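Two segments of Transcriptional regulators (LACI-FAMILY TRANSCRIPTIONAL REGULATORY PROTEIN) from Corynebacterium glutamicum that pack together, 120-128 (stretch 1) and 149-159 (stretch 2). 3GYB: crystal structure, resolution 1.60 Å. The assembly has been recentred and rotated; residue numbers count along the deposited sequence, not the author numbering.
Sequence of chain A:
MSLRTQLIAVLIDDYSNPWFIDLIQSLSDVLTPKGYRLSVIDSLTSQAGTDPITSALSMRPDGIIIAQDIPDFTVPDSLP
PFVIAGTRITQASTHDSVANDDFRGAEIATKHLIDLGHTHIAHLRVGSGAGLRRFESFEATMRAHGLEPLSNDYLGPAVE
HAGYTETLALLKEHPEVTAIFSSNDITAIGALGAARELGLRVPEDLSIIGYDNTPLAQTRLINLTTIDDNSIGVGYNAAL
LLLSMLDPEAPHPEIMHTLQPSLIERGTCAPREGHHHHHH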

# COMPACT_ATOMS: atom_id res chain seq x y z
N HIS A 120 19.68 -24.50 3.94
CA HIS A 120 20.31 -23.35 3.29
C HIS A 120 19.27 -22.24 3.25
O HIS A 120 18.61 -22.02 2.24
N ILE A 121 19.14 -21.57 4.38
CA ILE A 121 18.16 -20.50 4.56
C ILE A 121 18.83 -19.14 4.55
O ILE A 121 19.86 -18.94 5.19
N ALA A 122 18.24 -18.20 3.83
CA ALA A 122 18.79 -16.86 3.76
C ALA A 122 17.80 -15.83 4.29
O ALA A 122 16.58 -16.04 4.23
N HIS A 123 18.33 -14.72 4.79
CA HIS A 123 17.51 -13.64 5.33
C HIS A 123 17.73 -12.35 4.56
O HIS A 123 18.87 -11.95 4.32
N LEU A 124 16.64 -11.70 4.16
CA LEU A 124 16.75 -10.41 3.47
C LEU A 124 16.53 -9.38 4.56
O LEU A 124 15.43 -9.25 5.09
N ARG A 125 17.57 -8.64 4.91
CA ARG A 125 17.44 -7.68 5.99
C ARG A 125 17.08 -6.25 5.63
O ARG A 125 17.17 -5.83 4.48
N VAL A 126 16.64 -5.52 6.66
CA VAL A 126 16.25 -4.12 6.57
C VAL A 126 17.01 -3.40 7.68
O VAL A 126 17.21 -3.96 8.76
N GLY A 127 17.41 -2.15 7.43
CA GLY A 127 18.18 -1.41 8.42
C GLY A 127 17.46 -0.72 9.56
O GLY A 127 18.06 0.07 10.28
N SER A 128 16.18 -1.03 9.76
CA SER A 128 15.41 -0.41 10.83
C SER A 128 15.65 -1.09 12.17
O SER A 128 16.34 -2.11 12.25
N PRO A 149 23.87 -19.07 9.56
CA PRO A 149 22.97 -18.11 8.92
C PRO A 149 23.60 -17.41 7.72
O PRO A 149 24.82 -17.28 7.62
N LEU A 150 22.75 -16.99 6.79
CA LEU A 150 23.18 -16.28 5.60
C LEU A 150 22.21 -15.13 5.40
O LEU A 150 21.00 -15.32 5.43
N SER A 151 22.74 -13.92 5.20
CA SER A 151 21.92 -12.74 4.99
C SER A 151 22.63 -11.82 4.02
O SER A 151 23.84 -11.93 3.82
N ASN A 152 21.88 -10.91 3.41
CA ASN A 152 22.49 -9.95 2.50
C ASN A 152 23.01 -8.82 3.40
O ASN A 152 22.80 -8.85 4.61
N ASP A 153 23.70 -7.85 2.82
CA ASP A 153 24.27 -6.75 3.60
C ASP A 153 23.43 -5.48 3.59
O ASP A 153 23.69 -4.54 4.35
N TYR A 154 22.44 -5.45 2.71
CA TYR A 154 21.55 -4.31 2.57
C TYR A 154 21.05 -3.79 3.92
O TYR A 154 20.37 -4.51 4.65
N LEU A 155 21.37 -2.54 4.24
CA LEU A 155 20.91 -1.96 5.50
C LEU A 155 20.07 -0.72 5.21
O LEU A 155 19.99 0.20 6.03
N GLY A 156 19.45 -0.70 4.04
CA GLY A 156 18.62 0.43 3.66
C GLY A 156 17.18 0.24 4.10
O GLY A 156 16.89 -0.67 4.88
N PRO A 157 16.26 1.08 3.62
CA PRO A 157 14.84 0.98 3.99
C PRO A 157 14.12 -0.15 3.27
O PRO A 157 14.57 -0.64 2.23
N ALA A 158 12.99 -0.56 3.83
CA ALA A 158 12.19 -1.63 3.25
C ALA A 158 11.44 -1.11 2.03
O ALA A 158 10.47 -0.36 2.16
N VAL A 159 11.89 -1.52 0.85
CA VAL A 159 11.25 -1.12 -0.40
C VAL A 159 11.24 -2.32 -1.34
O VAL A 159 12.15 -3.14 -1.32

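The contact is pinned by a short ladder of polar bonds, and its most instructive member is a side chain standing in for backbone. Asn152 has chi1 at 61° (p), which brings the end of its side chain nearer stretch 1, where OD1 accepts from Arg125 N at 2.9 Å with a nearly straight N-H...O angle. Before it, the bonding is strand-like and parallel: His123 N donates to Leu150 O at 2.8 Å, while Asn152 N returns a weak bond to His123 O at 3.3 Å. After it, Gly127 N donates to Gly156 O at 3.0 Å.

Two waters extend the role of Asn152. One accepts from Asn152 ND2 and donates to Arg125 O, both at 2.9 Å, so the carboxamide reads both the N and, through water, the O of Arg125. The other accepts from Arg125 NH1 at 2.8 Å and donates to Asn152 O at 2.7 Å.

The CA-to-CB bond of Arg125 (p, t, m) points sideways to the partner; its CG lies 3.3 Å from Tyr154 O, and the residue has the largest covered area of either stretch. Beside it, His123 (t) and Ser151 (m) share one face of the sheet, with His123 CB 3.4 Å from Ser151 OG; OG lies at the edge of the imidazole. Ala122 and Leu150 (t, p) occupy the other face, their CB and CD2 4.2 Å apart.

Farther along, Val126 (t) starts away from stretch 2, yet its CG2 lies 4.0 Å from Ala158 CB and its CG1 3.7 Å from Gly156 O. Tyr154 (t) braces its own loop, OH donating to Pro157 O at 2.6 Å, with Arg125 O near its ring edge. Glycine suits position 127: an ideally placed CB on Gly127 would clash with Leu155 O, whereas Gly127 CA now approaches that oxygen at 3.4 Å.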

# COMPACT_ATOMS: atom_id res chain seq x y z
CB HIS A 120 20.78 -23.73 1.88
CG HIS A 120 21.96 -24.64 1.88
ND1 HIS A 120 23.20 -24.26 2.34
CD2 HIS A 120 22.08 -25.95 1.53
CE1 HIS A 120 24.03 -25.28 2.27
NE2 HIS A 120 23.38 -26.32 1.78
CB ILE A 121 17.42 -20.69 5.90
CG1 ILE A 121 16.71 -22.05 5.90
CG2 ILE A 121 16.45 -19.54 6.13
CD1 ILE A 121 16.20 -22.49 7.26
CB ALA A 122 19.18 -16.52 2.33
CB HIS A 123 17.85 -13.40 6.80
CG HIS A 123 17.17 -12.22 7.41
ND1 HIS A 123 15.80 -12.15 7.56
CD2 HIS A 123 17.66 -11.08 7.95
CE1 HIS A 123 15.48 -11.03 8.18
NE2 HIS A 123 16.60 -10.36 8.43
CB LEU A 124 15.67 -10.27 2.39
CG LEU A 124 15.86 -11.18 1.18
CD1 LEU A 124 14.68 -11.03 0.23
CD2 LEU A 124 17.17 -10.80 0.49
CB ARG A 125 18.72 -7.68 6.85
CG ARG A 125 20.00 -7.40 6.12
CD ARG A 125 21.22 -7.62 7.02
NE ARG A 125 21.14 -6.89 8.29
CZ ARG A 125 22.15 -6.76 9.15
NH1 ARG A 125 23.33 -7.31 8.88
NH2 ARG A 125 21.98 -6.07 10.27
CB VAL A 126 14.73 -3.97 6.78
CG1 VAL A 126 14.34 -2.50 6.82
CG2 VAL A 126 13.98 -4.68 5.66
CB SER A 128 13.93 -0.48 10.50
OG SER A 128 13.52 -1.84 10.42
CB PRO A 149 22.65 -17.13 10.05
CG PRO A 149 23.93 -17.11 10.83
CD PRO A 149 24.30 -18.59 10.89
CB LEU A 150 23.14 -17.19 4.37
CG LEU A 150 23.41 -16.51 3.03
CD1 LEU A 150 24.82 -15.94 2.99
CD2 LEU A 150 23.22 -17.52 1.91
CB SER A 151 21.70 -11.98 6.31
OG SER A 151 21.12 -12.80 7.30
CB ASN A 152 21.46 -9.45 1.47
CG ASN A 152 20.27 -8.75 2.09
OD1 ASN A 152 19.82 -9.11 3.17
ND2 ASN A 152 19.75 -7.74 1.39
CB ASP A 153 25.67 -6.44 3.08
CG ASP A 153 25.69 -6.27 1.58
OD1 ASP A 153 25.03 -5.34 1.07
OD2 ASP A 153 26.37 -7.08 0.90
CB TYR A 154 20.35 -4.71 1.71
CG TYR A 154 19.37 -3.59 1.46
CD1 TYR A 154 19.65 -2.59 0.53
CD2 TYR A 154 18.17 -3.52 2.16
CE1 TYR A 154 18.75 -1.56 0.30
CE2 TYR A 154 17.26 -2.50 1.93
CZ TYR A 154 17.56 -1.52 1.00
OH TYR A 154 16.67 -0.49 0.77
CB LEU A 155 22.10 -1.60 6.41
CG LEU A 155 23.10 -0.53 5.98
CD1 LEU A 155 24.03 -0.22 7.15
CD2 LEU A 155 23.90 -1.00 4.78
CB PRO A 157 14.30 2.35 3.61
CG PRO A 157 15.07 2.65 2.36
CD PRO A 157 16.48 2.25 2.74
CB ALA A 158 11.22 -2.16 4.27
CB VAL A 159 11.99 0.06 -1.08
CG1 VAL A 159 11.80 1.33 -0.26
CG2 VAL A 159 13.46 -0.26 -1.21
O HOH W 1 17.04 -6.94 1.78
O HOH W 2 24.39 -8.70 6.74